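PDB 2B1X: naphthalene dioxygenase large subunit from Rhodococcus sp., which forms the large (alpha) subunit of a Rieske-type non-haem iron oxygenase, joining a [2Fe-2S] domain to a catalytic domain that holds a single iron ion. Local coordinates for residues 307-311 and 356-362; 207-213 and 294-298. All coordinates share one frame; numbering follows the deposited sequence.

Contact 1 (307-311 and 356-362); sequences FLMGK and KSYLRTF
Phe307 and Met309 of strand 302-309 pack against Phe362 and Thr361, joining helix 348-361 and its continuation to the antiparallel sheet of the catalytic domain, a member of the Bet v 1-like (helix-grip) clan. The tight part is apolar. Phe307 brings CE1 over one face of the Phe362 ring, 3.6 Å from CZ, with the planes inclined at 49°. Met309, its flexible chain bent at chi2 and chi3, sets CE at the edge of the same ring, 3.7 Å from Phe362 CE1. A flat aromatic suits Phe362, which offers a face to Phe307 and an edge to Met309; its nearest side-chain atom is about 5 Å from the iron (III) ion. Thr361 serves both polarities: with chi1 at 60°, OG1 turns back to Ser357 O (2.7 Å) while CG2 stays against Met309 CG, 3.8 Å away. Small enough to sit close to the backbone, Ser357 donates OG to Met309 O (2.7 Å).

The other side is partly open to solvent, which suits the long chains of Lys311 and Lys356; their aliphatic parts touch while their ammonium groups lead away, Lys311 NZ to a long, weak ion pair with Glu353. Arg360 lies alongside Lys311, and its NH2 hydrogen-bonds to Asp68 O of the small subunit. NH1 reaches Lys311 O at 2.9 Å in a bent bond (135° at the hydrogen), from above the carbonyl plane.

Contact 2 (207-213 and 294-298); sequences ADNFVGD and IHGTV
With chi1 at 59°, His295 carries its ring between its own backbone N and carbonyl carbon and on to the Phe210 carbonyl, while Thr297, with chi1 at -72°, keeps OG1 beside its backbone N and facing Ala207 O. These two alternate residues of strand 293-298 point the same way, toward helix 204-212, which packs on the sheet of the helix-grip catalytic domain. The segment axes come within 5.3 Å, close for a helix on a strand. Gly296, between the two, meets the helix with backbone alone.

Histidine suits its place because its two ring nitrogens serve two partners. ND1 donates to Phe210 O at 3.1 Å in a nearly straight bond (163° at the hydrogen); the oxygen lies in the imidazole plane, although the donor stands well above the carbonyl plane. NE2 is hydrogen-bonded to Asp418 OD2, so both ends fix the ring's rotation. A bound MPD molecule, probably from the crystallisation liquor, has its nearest atom about 3 Å from this side chain.

Thr297 is similarly divided. OG1 hydrogen-bonds with Ser303 OG and lies 3.0 Å from Ala207 O, a second possible partner, while its CB packs 3.7 Å from Val211 CB, the branched chains crossing at about a right angle. Just past the helix, Asp213 hydrogen-bonds through OD2 to His111 of the second subunit, a residue of that chain's iron-sulfur cluster pocket, and through OD1 to His216 N. The imidazole edge also meets the backbone here, with His295 CE1 3.6 Å from Gly212 C.

In the fold
Following the chain from the N terminus, helix 204-212 of the catalytic domain is the first of the four elements to form. The next 80 residues include the iron ligands His216 and His221; contact 2 closes this excursion when strand 293-298 returns to the helix. The following strand, 302-309, pairs with 293-298 in the same sheet and opens contact 1, whose loop runs through strands 318-330 and 333-343 before helix 348-361 closes it. The contacts are therefore in series, neither nested nor crossed. They meet in space through Phe210, whose ring packs on both Phe307 and Phe362, tying both helices to neighbouring strands near the iron. The third ligand, Asp372, follows in helix 369-382.

Contact 1 (307-311 and 356-362)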
ATOM      1  N   PHE A 307       3.082   9.865 -35.619  1.00 13.38           N
ATOM      2  CA  PHE A 307       2.366   8.782 -36.294  1.00 13.45           C
ATOM      3  C   PHE A 307       1.177   9.308 -37.085  1.00 13.84           C
ATOM      4  O   PHE A 307       0.557  10.308 -36.717  1.00 13.38           O
ATOM      5  CB  PHE A 307       1.824   7.753 -35.298  1.00 12.69           C
ATOM      6  CG  PHE A 307       2.859   7.095 -34.418  1.00 13.85           C
ATOM      7  CD1 PHE A 307       2.504   6.687 -33.142  1.00 12.75           C
ATOM      8  CD2 PHE A 307       4.167   6.857 -34.849  1.00 13.88           C
ATOM      9  CE1 PHE A 307       3.448   6.039 -32.282  1.00 14.08           C
ATOM     10  CE2 PHE A 307       5.106   6.233 -33.992  1.00 13.29           C
ATOM     11  CZ  PHE A 307       4.733   5.820 -32.714  1.00 12.27           C
ATOM     12  N   LEU A 308       0.824   8.584 -38.133  1.00 14.62           N
ATOM     13  CA  LEU A 308      -0.327   8.935 -38.992  1.00 16.21           C
ATOM     14  C   LEU A 308      -1.388   7.884 -38.692  1.00 16.62           C
ATOM     15  O   LEU A 308      -1.161   6.709 -38.951  1.00 16.68           O
ATOM     16  CB  LEU A 308       0.109   8.824 -40.447  1.00 16.73           C
ATOM     17  CG  LEU A 308      -0.313   9.703 -41.625  1.00 19.21           C
ATOM     18  CD1 LEU A 308      -0.382   8.830 -42.873  1.00 20.38           C
ATOM     19  CD2 LEU A 308      -1.603  10.489 -41.411  1.00 19.68           C
ATOM     20  N   MET A 309      -2.520   8.277 -38.108  1.00 17.70           N
ATOM     21  CA  MET A 309      -3.499   7.296 -37.582  1.00 18.36           C
ATOM     22  C   MET A 309      -4.911   7.853 -37.532  1.00 17.61           C
ATOM     23  O   MET A 309      -5.109   9.069 -37.334  1.00 16.85           O
ATOM     24  CB  MET A 309      -3.104   6.814 -36.168  1.00 19.73           C
ATOM     25  CG  MET A 309      -3.261   5.284 -35.940  1.00 25.22           C
ATOM     26  SD  MET A 309      -1.733   4.510 -35.368  1.00 37.14           S
ATOM     27  CE  MET A 309      -1.082   5.766 -34.438  1.00 27.38           C
ATOM     28  N   GLY A 310      -5.890   6.969 -37.763  1.00 17.27           N
ATOM     29  CA  GLY A 310      -7.306   7.288 -37.605  1.00 16.36           C
ATOM     30  C   GLY A 310      -7.712   7.561 -36.159  1.00 16.11           C
ATOM     31  O   GLY A 310      -7.109   7.014 -35.215  1.00 15.79           O
ATOM     32  N   LYS A 311      -8.711   8.422 -35.977  1.00 15.75           N
ATOM     33  CA  LYS A 311      -9.258   8.734 -34.647  1.00 16.22           C
ATOM     34  C   LYS A 311     -10.347   7.734 -34.234  1.00 16.15           C
ATOM     35  O   LYS A 311     -10.898   7.812 -33.129  1.00 16.20           O
ATOM     36  CB  LYS A 311      -9.802  10.178 -34.605  1.00 16.44           C
ATOM     37  CG  LYS A 311     -11.106  10.364 -35.357  1.00 15.57           C
ATOM     38  CD  LYS A 311     -11.573  11.794 -35.269  1.00 18.99           C
ATOM     39  CE  LYS A 311     -12.564  12.108 -36.356  1.00 20.47           C
ATOM     40  NZ  LYS A 311     -13.650  12.963 -35.848  1.00 24.28           N
ATOM     41  N   LYS A 356      -7.550  14.167 -31.624  1.00 11.82           N
ATOM     42  CA  LYS A 356      -8.377  12.961 -31.567  1.00 12.44           C
ATOM     43  C   LYS A 356      -7.617  11.708 -32.093  1.00 12.16           C
ATOM     44  O   LYS A 356      -7.743  10.610 -31.537  1.00 12.06           O
ATOM     45  CB  LYS A 356      -9.716  13.154 -32.282  1.00 13.64           C
ATOM     46  CG  LYS A 356     -10.603  14.331 -31.764  1.00 14.55           C
ATOM     47  CD  LYS A 356     -10.982  14.149 -30.275  1.00 23.59           C
ATOM     48  CE  LYS A 356     -12.027  15.149 -29.775  1.00 24.45           C
ATOM     49  NZ  LYS A 356     -13.333  15.147 -30.585  1.00 29.15           N
ATOM     50  N   SER A 357      -6.816  11.872 -33.136  1.00 11.51           N
ATOM     51  CA  SER A 357      -6.017  10.752 -33.632  1.00 11.14           C
ATOM     52  C   SER A 357      -5.038  10.236 -32.574  1.00 10.59           C
ATOM     53  O   SER A 357      -4.923   9.018 -32.372  1.00 10.63           O
ATOM     54  CB  SER A 357      -5.290  11.148 -34.904  1.00 11.11           C
ATOM     55  OG  SER A 357      -6.235  11.154 -35.939  1.00 12.30           O
ATOM     56  N   TYR A 358      -4.340  11.157 -31.913  1.00  9.97           N
ATOM     57  CA  TYR A 358      -3.497  10.819 -30.764  1.00 10.74           C
ATOM     58  C   TYR A 358      -4.293  10.153 -29.622  1.00 11.12           C
ATOM     59  O   TYR A 358      -3.844   9.148 -29.032  1.00 11.43           O
ATOM     60  CB  TYR A 358      -2.861  12.107 -30.209  1.00 10.30           C
ATOM     61  CG  TYR A 358      -2.401  11.997 -28.750  1.00 10.33           C
ATOM     62  CD1 TYR A 358      -1.243  11.270 -28.419  1.00 10.19           C
ATOM     63  CD2 TYR A 358      -3.113  12.610 -27.716  1.00 10.43           C
ATOM     64  CE1 TYR A 358      -0.818  11.143 -27.112  1.00 12.26           C
ATOM     65  CE2 TYR A 358      -2.670  12.479 -26.346  1.00 12.45           C
ATOM     66  CZ  TYR A 358      -1.521  11.759 -26.081  1.00 13.91           C
ATOM     67  OH  TYR A 358      -1.069  11.651 -24.775  1.00 14.58           O
ATOM     68  N   LEU A 359      -5.453  10.738 -29.291  1.00 10.79           N
ATOM     69  CA  LEU A 359      -6.129  10.418 -28.022  1.00 11.16           C
ATOM     70  C   LEU A 359      -6.711   8.996 -28.018  1.00 11.76           C
ATOM     71  O   LEU A 359      -6.659   8.308 -26.971  1.00 12.68           O
ATOM     72  CB  LEU A 359      -7.210  11.452 -27.711  1.00 10.73           C
ATOM     73  CG  LEU A 359      -7.872  11.434 -26.337  1.00 11.58           C
ATOM     74  CD1 LEU A 359      -6.901  11.786 -25.226  1.00 10.17           C
ATOM     75  CD2 LEU A 359      -9.074  12.332 -26.323  1.00  9.06           C
ATOM     76  N   ARG A 360      -7.218   8.546 -29.170  1.00 10.69           N
ATOM     77  CA  ARG A 360      -7.905   7.248 -29.260  1.00 10.76           C
ATOM     78  C   ARG A 360      -6.936   6.105 -29.498  1.00 11.39           C
ATOM     79  O   ARG A 360      -7.328   4.930 -29.350  1.00 11.57           O
ATOM     80  CB  ARG A 360      -9.017   7.255 -30.325  1.00 10.30           C
ATOM     81  CG  ARG A 360     -10.321   7.894 -29.825  1.00 10.59           C
ATOM     82  CD  ARG A 360     -10.248   9.421 -29.828  1.00 12.24           C
ATOM     83  NE  ARG A 360     -11.520  10.121 -29.623  1.00 12.24           N
ATOM     84  CZ  ARG A 360     -12.391  10.420 -30.587  1.00 12.34           C
ATOM     85  NH1 ARG A 360     -12.165  10.056 -31.854  1.00 10.75           N
ATOM     86  NH2 ARG A 360     -13.491  11.089 -30.266  1.00  8.59           N
ATOM     87  N   THR A 361      -5.668   6.448 -29.806  1.00 11.11           N
ATOM     88  CA  THR A 361      -4.617   5.453 -30.083  1.00 11.21           C
ATOM     89  C   THR A 361      -3.590   5.339 -28.977  1.00 12.13           C
ATOM     90  O   THR A 361      -3.299   4.227 -28.521  1.00 12.61           O
ATOM     91  CB  THR A 361      -3.917   5.686 -31.469  1.00 10.86           C
ATOM     92  OG1 THR A 361      -3.300   6.979 -31.502  1.00 11.57           O
ATOM     93  CG2 THR A 361      -4.959   5.714 -32.604  1.00  9.79           C
ATOM     94  N   PHE A 362      -3.067   6.489 -28.537  1.00 12.53           N
ATOM     95  CA  PHE A 362      -2.038   6.524 -27.515  1.00 12.22           C
ATOM     96  C   PHE A 362      -2.507   7.287 -26.261  1.00 12.07           C
ATOM     97  O   PHE A 362      -3.644   7.743 -26.195  1.00 13.48           O
ATOM     98  CB  PHE A 362      -0.692   7.030 -28.100  1.00 11.30           C
ATOM     99  CG  PHE A 362      -0.027   5.998 -28.972  1.00 13.20           C
ATOM    100  CD1 PHE A 362      -0.447   5.804 -30.288  1.00  9.96           C
ATOM    101  CD2 PHE A 362       0.953   5.163 -28.456  1.00 13.21           C
ATOM    102  CE1 PHE A 362       0.124   4.794 -31.078  1.00 13.01           C
ATOM    103  CE2 PHE A 362       1.556   4.142 -29.247  1.00 15.38           C
ATOM    104  CZ  PHE A 362       1.117   3.960 -30.562  1.00 13.42           C
TER

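Contact 2 (207-213 and 294-298)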
ATOM      1  N   ALA A 207      11.102   2.743 -22.901  1.00 11.57           N
ATOM      2  CA  ALA A 207      12.206   3.275 -23.682  1.00 12.41           C
ATOM      3  C   ALA A 207      12.680   2.292 -24.789  1.00 13.29           C
ATOM      4  O   ALA A 207      12.887   2.694 -25.960  1.00 13.36           O
ATOM      5  CB  ALA A 207      13.340   3.664 -22.732  1.00 12.23           C
ATOM      6  N   ASP A 208      12.797   1.012 -24.427  1.00 13.07           N
ATOM      7  CA  ASP A 208      13.175  -0.106 -25.331  1.00 13.36           C
ATOM      8  C   ASP A 208      12.193  -0.235 -26.508  1.00 13.50           C
ATOM      9  O   ASP A 208      12.582  -0.439 -27.675  1.00 13.76           O
ATOM     10  CB  ASP A 208      13.173  -1.424 -24.494  1.00 13.10           C
ATOM     11  CG  ASP A 208      13.418  -2.690 -25.320  1.00 15.96           C
ATOM     12  OD1 ASP A 208      12.432  -3.423 -25.682  1.00 18.25           O
ATOM     13  OD2 ASP A 208      14.572  -3.060 -25.642  1.00 15.69           O
ATOM     14  N   ASN A 209      10.908  -0.107 -26.197  1.00 12.94           N
ATOM     15  CA  ASN A 209       9.858  -0.223 -27.183  1.00 12.78           C
ATOM     16  C   ASN A 209       9.913   0.883 -28.240  1.00 13.18           C
ATOM     17  O   ASN A 209       9.872   0.601 -29.456  1.00 13.69           O
ATOM     18  CB  ASN A 209       8.496  -0.286 -26.475  1.00 12.62           C
ATOM     19  CG  ASN A 209       7.335  -0.389 -27.447  1.00 14.17           C
ATOM     20  OD1 ASN A 209       7.005   0.577 -28.083  1.00 15.16           O
ATOM     21  ND2 ASN A 209       6.731  -1.570 -27.569  1.00 15.16           N
ATOM     22  N   PHE A 210      10.028   2.135 -27.796  1.00 12.46           N
ATOM     23  CA  PHE A 210      10.022   3.256 -28.720  1.00 11.77           C
ATOM     24  C   PHE A 210      11.363   3.450 -29.414  1.00 11.58           C
ATOM     25  O   PHE A 210      11.358   3.998 -30.476  1.00 10.80           O
ATOM     26  CB  PHE A 210       9.561   4.588 -28.061  1.00 11.48           C
ATOM     27  CG  PHE A 210       8.076   4.798 -28.086  1.00 10.59           C
ATOM     28  CD1 PHE A 210       7.238   4.041 -27.267  1.00 12.09           C
ATOM     29  CD2 PHE A 210       7.500   5.712 -28.976  1.00 12.68           C
ATOM     30  CE1 PHE A 210       5.845   4.220 -27.278  1.00 11.98           C
ATOM     31  CE2 PHE A 210       6.081   5.889 -29.033  1.00 11.46           C
ATOM     32  CZ  PHE A 210       5.252   5.127 -28.184  1.00 11.13           C
ATOM     33  N   VAL A 211      12.498   3.041 -28.814  1.00 11.23           N
ATOM     34  CA  VAL A 211      13.813   3.258 -29.466  1.00 11.12           C
ATOM     35  C   VAL A 211      13.929   2.491 -30.825  1.00 12.03           C
ATOM     36  O   VAL A 211      14.571   2.956 -31.790  1.00 10.97           O
ATOM     37  CB  VAL A 211      15.064   3.037 -28.481  1.00 12.02           C
ATOM     38  CG1 VAL A 211      15.382   1.530 -28.236  1.00 11.00           C
ATOM     39  CG2 VAL A 211      16.341   3.809 -28.972  1.00 10.66           C
ATOM     40  N   GLY A 212      13.251   1.352 -30.935  1.00 11.93           N
ATOM     41  CA  GLY A 212      13.524   0.477 -32.058  1.00 12.42           C
ATOM     42  C   GLY A 212      12.420  -0.452 -32.506  1.00 13.18           C
ATOM     43  O   GLY A 212      12.538  -1.053 -33.558  1.00 12.93           O
ATOM     44  N   ASP A 213      11.324  -0.529 -31.764  1.00 13.03           N
ATOM     45  CA  ASP A 213      10.417  -1.684 -31.934  1.00 14.04           C
ATOM     46  C   ASP A 213       9.143  -1.408 -32.735  1.00 14.38           C
ATOM     47  O   ASP A 213       8.167  -0.863 -32.197  1.00 15.29           O
ATOM     48  CB  ASP A 213      10.067  -2.244 -30.535  1.00 12.48           C
ATOM     49  CG  ASP A 213       9.498  -3.670 -30.587  1.00 13.81           C
ATOM     50  OD1 ASP A 213       8.721  -4.032 -31.488  1.00 15.56           O
ATOM     51  OD2 ASP A 213       9.782  -4.496 -29.732  1.00 17.71           O
ATOM     52  N   ILE A 294       7.333   7.839 -37.225  1.00 12.30           N
ATOM     53  CA  ILE A 294       8.649   8.001 -36.631  1.00 11.75           C
ATOM     54  C   ILE A 294       8.483   7.653 -35.171  1.00 11.64           C
ATOM     55  O   ILE A 294       7.593   8.175 -34.506  1.00 10.97           O
ATOM     56  CB  ILE A 294       9.137   9.454 -36.726  1.00 12.21           C
ATOM     57  CG1 ILE A 294       9.287   9.903 -38.175  1.00 12.20           C
ATOM     58  CG2 ILE A 294      10.468   9.630 -36.005  1.00 12.08           C
ATOM     59  CD1 ILE A 294       9.320  11.462 -38.312  1.00 13.72           C
ATOM     60  N   HIS A 295       9.376   6.820 -34.674  1.00 11.39           N
ATOM     61  CA  HIS A 295       9.404   6.466 -33.256  1.00 11.88           C
ATOM     62  C   HIS A 295      10.861   6.465 -32.784  1.00 12.07           C
ATOM     63  O   HIS A 295      11.740   6.029 -33.522  1.00 12.57           O
ATOM     64  CB  HIS A 295       8.775   5.087 -33.055  1.00 11.65           C
ATOM     65  CG  HIS A 295       9.467   3.999 -33.833  1.00 14.40           C
ATOM     66  ND1 HIS A 295      10.458   3.210 -33.294  1.00 18.83           N
ATOM     67  CD2 HIS A 295       9.335   3.604 -35.123  1.00 15.69           C
ATOM     68  CE1 HIS A 295      10.889   2.355 -34.213  1.00 17.31           C
ATOM     69  NE2 HIS A 295      10.208   2.561 -35.325  1.00 15.15           N
ATOM     70  N   GLY A 296      11.123   6.969 -31.574  1.00 11.83           N
ATOM     71  CA  GLY A 296      12.482   7.023 -31.090  1.00 11.32           C
ATOM     72  C   GLY A 296      12.567   7.306 -29.609  1.00 11.51           C
ATOM     73  O   GLY A 296      11.580   7.644 -28.940  1.00 10.85           O
ATOM     74  N   THR A 297      13.770   7.156 -29.085  1.00 11.28           N
ATOM     75  CA  THR A 297      13.993   7.503 -27.696  1.00 11.74           C
ATOM     76  C   THR A 297      15.237   8.352 -27.629  1.00 11.86           C
ATOM     77  O   THR A 297      16.262   8.030 -28.245  1.00 11.25           O
ATOM     78  CB  THR A 297      14.156   6.219 -26.859  1.00 11.89           C
ATOM     79  OG1 THR A 297      12.874   5.593 -26.760  1.00 12.19           O
ATOM     80  CG2 THR A 297      14.567   6.544 -25.422  1.00 13.15           C
ATOM     81  N   VAL A 298      15.109   9.467 -26.922  1.00 11.06           N
ATOM     82  CA  VAL A 298      16.254  10.241 -26.482  1.00 11.57           C
ATOM     83  C   VAL A 298      16.730   9.700 -25.111  1.00 10.99           C
ATOM     84  O   VAL A 298      16.061   9.855 -24.087  1.00 10.94           O
ATOM     85  CB  VAL A 298      15.899  11.746 -26.356  1.00 11.37           C
ATOM     86  CG1 VAL A 298      17.135  12.550 -26.012  1.00 10.72           C
ATOM     87  CG2 VAL A 298      15.280  12.245 -27.671  1.00 10.19           C
TER